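Local coordinates for protein ribose 5-phosphate isomerase (Trypanosoma cruzi, PDB 3M1P) that probably interconverts ribose 5-phosphate and ribulose 5-phosphate as a type B isomerase, and forms an assembly of four chains, at residues A[5-10]-A[22-27]; A[14-19]-A[115-120]. The protein carries 1 engineered substitution. All blocks are in the same frame, centred on the assembly; numbering follows the deposited sequence.

Interaction 1: A[5-10]-A[22-27]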
# COMPACT_ATOMS: atom_id res chain seq x y z
N VAL A 5 23.08 -11.30 7.18
CA VAL A 5 21.93 -10.41 7.21
C VAL A 5 21.45 -10.31 8.65
O VAL A 5 20.83 -11.23 9.18
CB VAL A 5 20.78 -10.95 6.30
CG1 VAL A 5 19.49 -10.10 6.45
CG2 VAL A 5 21.21 -11.01 4.85
N ALA A 6 21.75 -9.19 9.31
CA ALA A 6 21.35 -9.05 10.71
C ALA A 6 19.88 -8.70 10.83
O ALA A 6 19.38 -7.86 10.09
CB ALA A 6 22.23 -8.01 11.44
N ILE A 7 19.18 -9.34 11.76
CA ILE A 7 17.76 -9.12 11.94
C ILE A 7 17.47 -8.54 13.33
O ILE A 7 17.93 -9.08 14.34
CB ILE A 7 16.93 -10.42 11.71
CG1 ILE A 7 17.14 -10.96 10.29
CG2 ILE A 7 15.43 -10.17 12.01
CD1 ILE A 7 16.83 -12.46 10.11
N GLY A 8 16.72 -7.44 13.37
CA GLY A 8 16.24 -6.88 14.64
C GLY A 8 14.74 -6.61 14.61
O GLY A 8 14.16 -6.43 13.55
N THR A 9 14.11 -6.62 15.79
CA THR A 9 12.70 -6.26 15.93
C THR A 9 12.48 -5.50 17.24
O THR A 9 13.38 -5.44 18.09
CB THR A 9 11.74 -7.52 15.94
OG1 THR A 9 11.81 -8.20 17.20
CG2 THR A 9 12.06 -8.49 14.84
N ASP A 10 11.31 -4.90 17.39
CA ASP A 10 10.84 -4.52 18.72
C ASP A 10 9.78 -5.55 19.19
O ASP A 10 9.69 -6.63 18.60
CB ASP A 10 10.36 -3.06 18.78
CG ASP A 10 9.12 -2.80 17.94
OD1 ASP A 10 8.71 -3.67 17.14
OD2 ASP A 10 8.55 -1.69 18.11
N LEU A 22 13.34 -17.15 8.39
CA LEU A 22 12.95 -17.96 7.24
C LEU A 22 12.96 -17.18 5.91
O LEU A 22 13.48 -17.68 4.92
CB LEU A 22 11.58 -18.62 7.50
CG LEU A 22 11.03 -19.50 6.38
CD1 LEU A 22 11.95 -20.69 6.09
CD2 LEU A 22 9.59 -19.99 6.67
N TYR A 23 12.39 -15.97 5.89
CA TYR A 23 12.33 -15.19 4.62
C TYR A 23 13.73 -14.85 4.06
O TYR A 23 13.93 -14.81 2.84
CB TYR A 23 11.48 -13.91 4.77
CG TYR A 23 10.07 -14.14 5.28
CD1 TYR A 23 9.40 -15.35 5.02
CD2 TYR A 23 9.40 -13.16 6.01
CE1 TYR A 23 8.11 -15.58 5.48
CE2 TYR A 23 8.10 -13.38 6.48
CZ TYR A 23 7.47 -14.59 6.21
OH TYR A 23 6.19 -14.83 6.65
N VAL A 24 14.68 -14.62 4.96
CA VAL A 24 16.07 -14.36 4.57
C VAL A 24 16.66 -15.60 3.89
O VAL A 24 17.26 -15.51 2.82
CB VAL A 24 16.92 -13.92 5.80
CG1 VAL A 24 18.40 -13.86 5.44
CG2 VAL A 24 16.42 -12.56 6.31
N LYS A 25 16.47 -16.76 4.52
CA LYS A 25 16.89 -18.03 3.91
C LYS A 25 16.21 -18.27 2.56
O LYS A 25 16.85 -18.76 1.63
CB LYS A 25 16.61 -19.20 4.86
CG LYS A 25 17.49 -19.21 6.09
CD LYS A 25 17.09 -20.31 7.03
CE LYS A 25 18.09 -20.40 8.17
NZ LYS A 25 17.46 -21.02 9.35
N GLU A 26 14.94 -17.89 2.45
CA GLU A 26 14.20 -18.10 1.20
C GLU A 26 14.76 -17.32 0.02
O GLU A 26 14.64 -17.76 -1.12
CB GLU A 26 12.71 -17.79 1.36
CG GLU A 26 11.97 -18.74 2.26
CD GLU A 26 10.47 -18.63 2.07
OE1 GLU A 26 9.76 -18.28 3.04
OE2 GLU A 26 10.02 -18.88 0.94
N ALA A 27 15.37 -16.16 0.30
CA ALA A 27 16.08 -15.36 -0.71
C ALA A 27 17.20 -16.13 -1.42
O ALA A 27 17.57 -15.81 -2.55
CB ALA A 27 16.61 -14.07 -0.10
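Val24 turns CG1 anti to its backbone N (chi1 171°), and that methyl points at Val5. Its other methyl, CG2, serves Ile7 as well as Val5. Val5 and Val24 meet tip to tip. Val24 CG1 lies 3.9 Å from Val5 CB, with Val5 CG1 and Val5 CG2 each 4.0 Å from Val24 CG1. Val24 CG2 is 3.9 Å from Val5 CG1. Ile7 comes in differently. Its chain is extended past CG1 (chi2 158°), and only the end methyl makes the contact, with Ile7 CD1 at 3.8 Å from Val24 CG2. Ile7 and Val24 lie alongside each other, pointing opposite ways. No hydrogen bond joins the segments, and all three touching residues are buried. Ile124 and Leu128 of helix 117-129 and Phe31 of strand 31-35 pack around the valine pair. The strand 3-9 side of the contact is held in the sheet by backbone bonds of Val5 and Ile7 to strand 31-35, and of Ala6 to Phe64 and Val66. This is the packing of a helix on a parallel sheet, with helix 17-26 lying in the beta-alpha-beta crossover from strand 3-9 to strand 31-35 of a Rossmann-like alpha/beta fold.

Interaction 2: A[14-19]-A[115-120]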
# COMPACT_ATOMS: atom_id res chain seq x y z
N PHE A 14 8.24 -9.14 17.38
CA PHE A 14 8.85 -10.36 17.92
C PHE A 14 8.07 -11.62 17.51
O PHE A 14 8.67 -12.64 17.18
CB PHE A 14 9.01 -10.29 19.44
CG PHE A 14 9.44 -11.59 20.06
CD1 PHE A 14 10.77 -12.00 20.00
CD2 PHE A 14 8.50 -12.44 20.65
CE1 PHE A 14 11.17 -13.22 20.55
CE2 PHE A 14 8.89 -13.66 21.20
CZ PHE A 14 10.23 -14.05 21.15
N ALA A 15 6.75 -11.54 17.50
CA ALA A 15 5.90 -12.67 17.08
C ALA A 15 6.24 -13.23 15.69
O ALA A 15 5.90 -14.38 15.38
CB ALA A 15 4.42 -12.27 17.15
N ILE A 16 6.92 -12.44 14.86
CA ILE A 16 7.22 -12.87 13.50
C ILE A 16 8.71 -13.03 13.21
O ILE A 16 9.11 -13.13 12.06
CB ILE A 16 6.52 -11.98 12.42
CG1 ILE A 16 7.09 -10.55 12.42
CG2 ILE A 16 4.99 -11.98 12.64
CD1 ILE A 16 6.89 -9.78 11.14
N HIS A 17 9.54 -13.09 14.25
CA HIS A 17 10.99 -13.11 14.04
C HIS A 17 11.49 -14.39 13.38
O HIS A 17 12.46 -14.35 12.61
CB HIS A 17 11.74 -12.78 15.34
CG HIS A 17 11.79 -13.91 16.32
ND1 HIS A 17 12.91 -14.67 16.51
CD2 HIS A 17 10.85 -14.41 17.16
CE1 HIS A 17 12.67 -15.59 17.43
NE2 HIS A 17 11.42 -15.46 17.83
N GLU A 18 10.82 -15.51 13.65
CA GLU A 18 11.10 -16.78 12.97
C GLU A 18 10.74 -16.67 11.49
O GLU A 18 11.49 -17.15 10.64
CB GLU A 18 10.36 -17.96 13.65
CG GLU A 18 10.83 -18.24 15.09
CD GLU A 18 10.26 -19.53 15.71
OE1 GLU A 18 9.29 -20.12 15.15
OE2 GLU A 18 10.79 -19.96 16.77
N ASN A 19 9.61 -16.03 11.19
CA ASN A 19 9.24 -15.65 9.81
C ASN A 19 10.38 -14.93 9.09
O ASN A 19 10.77 -15.29 7.98
CB ASN A 19 8.01 -14.71 9.79
CG ASN A 19 6.75 -15.34 10.38
OD1 ASN A 19 5.76 -15.56 9.67
ND2 ASN A 19 6.76 -15.57 11.69
N THR A 115 1.92 -4.03 7.29
CA THR A 115 2.17 -4.84 6.10
C THR A 115 1.99 -6.33 6.44
O THR A 115 2.53 -6.81 7.44
CB THR A 115 3.62 -4.53 5.56
OG1 THR A 115 3.73 -3.12 5.31
CG2 THR A 115 3.94 -5.29 4.29
N GLY A 116 1.19 -7.04 5.65
CA GLY A 116 0.96 -8.46 5.90
C GLY A 116 2.24 -9.27 5.76
O GLY A 116 3.10 -8.91 4.94
N VAL A 117 2.37 -10.35 6.53
CA VAL A 117 3.60 -11.18 6.50
C VAL A 117 4.00 -11.63 5.09
O VAL A 117 5.19 -11.70 4.79
CB VAL A 117 3.58 -12.42 7.49
CG1 VAL A 117 3.42 -11.98 8.95
CG2 VAL A 117 2.52 -13.44 7.14
N GLU A 118 3.04 -11.93 4.22
CA GLU A 118 3.40 -12.40 2.87
C GLU A 118 4.01 -11.30 2.00
O GLU A 118 4.80 -11.58 1.11
CB GLU A 118 2.23 -13.10 2.16
CG GLU A 118 1.82 -14.47 2.78
CD GLU A 118 2.98 -15.45 2.87
OE1 GLU A 118 3.70 -15.62 1.86
OE2 GLU A 118 3.16 -16.03 3.95
N VAL A 119 3.62 -10.04 2.27
CA VAL A 119 4.25 -8.90 1.61
C VAL A 119 5.61 -8.62 2.24
O VAL A 119 6.56 -8.28 1.53
CB VAL A 119 3.33 -7.65 1.61
CG1 VAL A 119 4.01 -6.43 0.98
CG2 VAL A 119 2.03 -7.97 0.85
N ILE A 120 5.71 -8.80 3.55
CA ILE A 120 6.99 -8.66 4.24
C ILE A 120 7.97 -9.68 3.67
O ILE A 120 9.11 -9.35 3.35
CB ILE A 120 6.86 -8.80 5.79
CG1 ILE A 120 6.18 -7.55 6.36
CG2 ILE A 120 8.25 -9.00 6.44
CD1 ILE A 120 5.79 -7.64 7.87
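Two helices of the Rossmann-like alpha/beta fold, 17-26 and 117-129, meet here near their N-terminal ends. Ile16 and Gly116 occupy their N-cap positions. Ile16 carries most of the contact on its side and uses two branches. Its methyl CG2 touches Val117 CG1 at 4.0 Å, and these two side chains pass at a slant. The longer branch goes to Ile120. Ile16 CG1 sits between the backbone N and the carbonyl carbon (chi1 67°), and the chain is extended beyond it, which carries CD1 out to Ile120. Ile16 CD1 and Ile120 CD1 lie 4.1 Å apart, methyl against methyl, the two chains meeting end to end. Val117 and Ile120 are three residues apart and present their side chains on the same side of their helix, one to each branch of Ile16. The first turn of helix 117-129 is closed by the bond from Ile120 N to Gly116 O at 3.0 Å. No hydrogen bond crosses between the segments.

The contact is partly buried: the two isoleucines are enclosed, whereas Val117 and Asn19 keep some exposure. Leu20 also packs on Ile120, extending the helix pair. Other subunits cover parts of segment 115-120. Arg113 of the second subunit packs on Val117 and Glu118, and Tyr94 of the third subunit packs on Glu118 and Val119. The contact therefore adjoins the subunit interfaces of the tetramer. Asn19 is the one polar side chain in the contact. Its CG is anti to the carbonyl carbon (chi1 -61°), and the carboxamide approaches the same valine methyl that Ile16 meets, with Asn19 OD1 at 4.3 Å from Val117 CG1.

Both contacts use helix 17-26, but they pack it against different parts of the fold. Interaction 1 is the deeper one. It is wholly apolar and holds the helix to strand 3-9 of the central sheet. Interaction 2 lies farther from the chain's centre and joins the start of the helix to helix 117-129, beside other subunits. It is also mainly aliphatic, but an asparagine amide takes part, without a hydrogen bond across. Their centres are about 10 Å apart, and they touch directly where Tyr23 OH packs 3.6 Å from Val117 CB. Helix 117-129 is common ground too: it bears half of interaction 2, and farther along it packs against the valines of interaction 1.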